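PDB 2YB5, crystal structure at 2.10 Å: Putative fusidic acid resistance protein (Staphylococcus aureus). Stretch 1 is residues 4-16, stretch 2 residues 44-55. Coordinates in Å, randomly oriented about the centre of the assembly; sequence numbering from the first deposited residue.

Stretch 1 (4-16) MNKIEVYKFVKVK
Stretch 2 44-55: EINDIFKEKDID

Asn5 (phi/psi -116/35) bends the chain of stretch 1, and Lys6 to Glu8 are extended (-147/166, -117/161, -73/153); the chain then turns helical over 9-16, with Glu8 at the N-cap position; Phe12 N to Glu8 O is 3.2 Å and Val15 N to Lys11 O 2.9 Å. Stretch 2 enters as a helix already under way at Glu44 and leads into a type I turn from Lys50 to Asp53, where Asp53 N donates to Lys50 O at 2.9 Å. Asp53 takes a left-handed conformation (57/34), and Ile54 is extended (-99/135). The helix axes approach to 9.8 Å at 160°, hence nearly antiparallel. CA-CA distances set the register: Asn5-Lys52 5.5 Å, Lys11-Ile48 7.0 Å, Val15-Ile45 5.5 Å.

The contact buries 682 Å² and is chiefly apolar; no clear hydrogen bond crosses it. Ile48 (chi1 m, chi2 t) points toward stretch 1 and has the largest covered area, 99 Å². Its CD1 lies 3.5 Å from Val15 CG2, and its CG2 lies 3.9 Å from Lys11 CB, so a branched aliphatic chain fills the space between successive helical turns. Val15 (chi1 t) also places CG1 4.0 Å from Ile45 CG2 and CG2 3.9 Å from Phe49 CE2. Ile7 (chi1 p, chi2 t) approaches the same ring obliquely, CD1 to Phe49 CZ being 4.0 Å, while its CG2 sits 4.2 Å from Ile54 CD1. Phe49 (chi1 m, chi2 -81°) thus links both parts of stretch 1.

Lysines supply methylenes: Lys14 CG is 4.1 Å from Ile48 CD1 at the margin, whereas Lys52, with 73 Å² covered and CA-to-CB toward stretch 1, brings CD within 3.6 Å of Lys6 O. Lys52 (m, m, t, m) leads its end away, pairing NZ with Glu51 OE2 in a 3.0 Å salt bridge. Lys11 NZ stays 4.2 Å from Glu51 OE1, beyond salt-bridge range.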

# COMPACT_ATOMS: atom_id res chain seq x y z
N MET A 4 -2.44 6.19 16.77
CA MET A 4 -3.02 7.26 17.65
C MET A 4 -2.47 8.63 17.25
O MET A 4 -3.24 9.54 16.92
CB MET A 4 -2.76 6.96 19.14
CG MET A 4 -1.50 6.14 19.46
SD MET A 4 0.07 7.03 19.33
CE MET A 4 1.05 6.12 20.54
N ASN A 5 -1.14 8.76 17.28
CA ASN A 5 -0.46 9.93 16.73
C ASN A 5 0.42 9.48 15.54
O ASN A 5 1.50 10.01 15.32
CB ASN A 5 0.38 10.62 17.82
CG ASN A 5 0.58 12.11 17.58
OD1 ASN A 5 -0.31 12.82 17.08
ND2 ASN A 5 1.76 12.60 17.96
N LYS A 6 -0.07 8.49 14.80
CA LYS A 6 0.62 8.00 13.60
C LYS A 6 -0.37 7.53 12.53
O LYS A 6 -1.55 7.34 12.82
CB LYS A 6 1.63 6.90 13.93
CG LYS A 6 1.36 6.11 15.18
CD LYS A 6 2.38 5.00 15.33
CE LYS A 6 3.77 5.52 15.73
NZ LYS A 6 4.69 4.38 16.05
N ILE A 7 0.12 7.34 11.32
CA ILE A 7 -0.75 7.07 10.16
C ILE A 7 -0.48 5.71 9.55
O ILE A 7 0.59 5.13 9.76
CB ILE A 7 -0.58 8.16 9.05
CG1 ILE A 7 0.87 8.24 8.56
CG2 ILE A 7 -1.05 9.51 9.57
CD1 ILE A 7 1.01 8.87 7.20
N GLU A 8 -1.44 5.22 8.78
CA GLU A 8 -1.28 3.93 8.11
C GLU A 8 -0.30 4.04 6.95
O GLU A 8 -0.09 5.13 6.39
CB GLU A 8 -2.64 3.43 7.62
CG GLU A 8 -3.68 3.25 8.74
CD GLU A 8 -3.23 2.29 9.83
OE1 GLU A 8 -2.53 1.29 9.52
OE2 GLU A 8 -3.58 2.53 11.01
N VAL A 9 0.34 2.93 6.62
CA VAL A 9 1.27 2.85 5.50
C VAL A 9 0.62 3.33 4.19
O VAL A 9 1.25 4.07 3.41
CB VAL A 9 1.81 1.39 5.32
CG1 VAL A 9 2.48 1.20 3.98
CG2 VAL A 9 2.78 1.04 6.46
N TYR A 10 -0.62 2.91 3.93
CA TYR A 10 -1.31 3.35 2.72
C TYR A 10 -1.57 4.88 2.67
O TYR A 10 -1.53 5.47 1.60
CB TYR A 10 -2.60 2.56 2.48
CG TYR A 10 -3.69 2.73 3.52
CD1 TYR A 10 -4.63 3.76 3.41
CD2 TYR A 10 -3.80 1.84 4.57
CE1 TYR A 10 -5.64 3.90 4.35
CE2 TYR A 10 -4.81 1.97 5.51
CZ TYR A 10 -5.72 3.00 5.40
OH TYR A 10 -6.72 3.12 6.34
N LYS A 11 -1.77 5.51 3.83
CA LYS A 11 -1.90 6.98 3.89
C LYS A 11 -0.58 7.66 3.56
O LYS A 11 -0.58 8.73 2.94
CB LYS A 11 -2.40 7.46 5.26
CG LYS A 11 -3.86 7.12 5.54
CD LYS A 11 -4.81 8.05 4.79
CE LYS A 11 -6.28 7.72 5.02
NZ LYS A 11 -7.18 8.76 4.41
N PHE A 12 0.53 7.05 3.95
CA PHE A 12 1.84 7.59 3.60
C PHE A 12 2.09 7.51 2.09
O PHE A 12 2.71 8.40 1.52
CB PHE A 12 2.96 6.87 4.36
CG PHE A 12 4.33 7.37 4.01
CD1 PHE A 12 4.87 8.47 4.66
CD2 PHE A 12 5.07 6.76 3.00
CE1 PHE A 12 6.14 8.94 4.33
CE2 PHE A 12 6.33 7.25 2.65
CZ PHE A 12 6.87 8.33 3.32
N VAL A 13 1.60 6.45 1.46
CA VAL A 13 1.73 6.30 0.02
C VAL A 13 0.94 7.41 -0.67
O VAL A 13 1.43 8.02 -1.62
CB VAL A 13 1.29 4.91 -0.45
CG1 VAL A 13 1.32 4.82 -1.97
CG2 VAL A 13 2.19 3.85 0.17
N LYS A 14 -0.25 7.70 -0.14
CA LYS A 14 -1.06 8.80 -0.66
C LYS A 14 -0.35 10.15 -0.47
O LYS A 14 -0.24 10.92 -1.43
CB LYS A 14 -2.46 8.81 -0.02
CG LYS A 14 -3.41 9.85 -0.56
CD LYS A 14 -3.89 9.52 -1.96
CE LYS A 14 -4.78 10.62 -2.48
NZ LYS A 14 -5.34 10.33 -3.84
N VAL A 15 0.14 10.44 0.74
CA VAL A 15 0.89 11.68 1.00
C VAL A 15 2.01 11.87 -0.05
O VAL A 15 2.18 12.95 -0.61
CB VAL A 15 1.51 11.75 2.43
CG1 VAL A 15 2.48 12.91 2.54
CG2 VAL A 15 0.43 11.89 3.51
N LYS A 16 2.74 10.79 -0.31
CA LYS A 16 3.84 10.79 -1.27
C LYS A 16 3.33 11.07 -2.68
O LYS A 16 3.88 11.93 -3.38
CB LYS A 16 4.54 9.43 -1.19
CG LYS A 16 5.66 9.17 -2.19
CD LYS A 16 6.17 7.73 -2.05
CE LYS A 16 5.17 6.71 -2.64
NZ LYS A 16 5.49 5.27 -2.34
N GLU A 44 -4.95 18.38 1.28
CA GLU A 44 -5.10 16.91 1.31
C GLU A 44 -4.03 16.27 2.17
O GLU A 44 -4.33 15.36 2.95
CB GLU A 44 -5.02 16.32 -0.10
CG GLU A 44 -6.20 16.68 -1.01
CD GLU A 44 -7.48 16.00 -0.58
OE1 GLU A 44 -7.54 14.74 -0.67
OE2 GLU A 44 -8.42 16.71 -0.16
N ILE A 45 -2.80 16.73 2.03
CA ILE A 45 -1.69 16.20 2.83
C ILE A 45 -1.93 16.46 4.32
O ILE A 45 -1.78 15.56 5.15
CB ILE A 45 -0.35 16.82 2.42
CG1 ILE A 45 0.01 16.38 0.99
CG2 ILE A 45 0.77 16.44 3.41
CD1 ILE A 45 1.19 17.07 0.40
N ASN A 46 -2.31 17.70 4.63
CA ASN A 46 -2.56 18.14 6.01
C ASN A 46 -3.70 17.38 6.68
O ASN A 46 -3.59 16.99 7.84
CB ASN A 46 -2.88 19.64 6.03
CG ASN A 46 -2.95 20.21 7.45
OD1 ASN A 46 -2.03 20.05 8.24
ND2 ASN A 46 -4.05 20.89 7.76
N ASP A 47 -4.79 17.18 5.94
CA ASP A 47 -5.94 16.45 6.47
C ASP A 47 -5.57 15.02 6.89
O ASP A 47 -6.04 14.53 7.91
CB ASP A 47 -7.11 16.47 5.47
CG ASP A 47 -7.78 17.84 5.38
OD1 ASP A 47 -7.59 18.68 6.29
OD2 ASP A 47 -8.50 18.07 4.39
N ILE A 48 -4.71 14.36 6.11
CA ILE A 48 -4.22 13.02 6.44
C ILE A 48 -3.59 12.99 7.84
O ILE A 48 -3.69 11.98 8.55
CB ILE A 48 -3.21 12.50 5.40
CG1 ILE A 48 -3.92 12.14 4.09
CG2 ILE A 48 -2.45 11.29 5.92
CD1 ILE A 48 -2.98 11.83 2.96
N PHE A 49 -2.97 14.10 8.24
CA PHE A 49 -2.38 14.21 9.58
C PHE A 49 -3.34 14.83 10.61
O PHE A 49 -3.25 14.49 11.79
CB PHE A 49 -1.06 14.98 9.51
CG PHE A 49 0.04 14.21 8.83
CD1 PHE A 49 0.76 13.24 9.53
CD2 PHE A 49 0.32 14.42 7.49
CE1 PHE A 49 1.78 12.53 8.91
CE2 PHE A 49 1.33 13.71 6.86
CZ PHE A 49 2.06 12.75 7.57
N LYS A 50 -4.25 15.71 10.18
CA LYS A 50 -5.23 16.30 11.11
C LYS A 50 -6.11 15.22 11.73
O LYS A 50 -6.35 15.23 12.94
CB LYS A 50 -6.12 17.35 10.44
CG LYS A 50 -5.47 18.73 10.27
CD LYS A 50 -6.44 19.87 10.60
CE LYS A 50 -7.69 19.86 9.73
NZ LYS A 50 -8.45 21.15 9.81
N GLU A 51 -6.59 14.30 10.89
CA GLU A 51 -7.37 13.14 11.35
C GLU A 51 -6.74 12.46 12.59
O GLU A 51 -7.46 12.00 13.47
CB GLU A 51 -7.51 12.13 10.20
CG GLU A 51 -8.46 10.95 10.46
CD GLU A 51 -8.33 9.85 9.40
OE1 GLU A 51 -7.94 10.16 8.25
OE2 GLU A 51 -8.62 8.68 9.73
N LYS A 52 -5.41 12.41 12.64
CA LYS A 52 -4.68 11.72 13.71
C LYS A 52 -3.95 12.67 14.68
O LYS A 52 -3.07 12.25 15.42
CB LYS A 52 -3.68 10.74 13.09
CG LYS A 52 -4.31 9.59 12.33
CD LYS A 52 -4.87 8.52 13.27
CE LYS A 52 -5.36 7.29 12.51
NZ LYS A 52 -6.60 7.58 11.73
N ASP A 53 -4.33 13.96 14.67
CA ASP A 53 -3.79 14.96 15.60
C ASP A 53 -2.26 15.12 15.57
O ASP A 53 -1.64 15.39 16.60
CB ASP A 53 -4.24 14.66 17.04
CG ASP A 53 -5.75 14.59 17.17
OD1 ASP A 53 -6.42 15.61 16.91
OD2 ASP A 53 -6.27 13.51 17.53
N ILE A 54 -1.65 14.94 14.40
CA ILE A 54 -0.20 15.13 14.25
C ILE A 54 0.06 16.51 13.69
O ILE A 54 -0.62 16.94 12.75
CB ILE A 54 0.44 14.08 13.31
CG1 ILE A 54 0.12 12.65 13.78
CG2 ILE A 54 1.95 14.28 13.24
CD1 ILE A 54 0.62 11.57 12.84
N ASP A 55 1.03 17.21 14.26
CA ASP A 55 1.39 18.55 13.80
C ASP A 55 2.27 18.42 12.57
O ASP A 55 3.41 17.97 12.65
CB ASP A 55 2.10 19.34 14.91
CG ASP A 55 2.21 20.83 14.58
OD1 ASP A 55 2.33 21.18 13.38
OD2 ASP A 55 2.18 21.65 15.52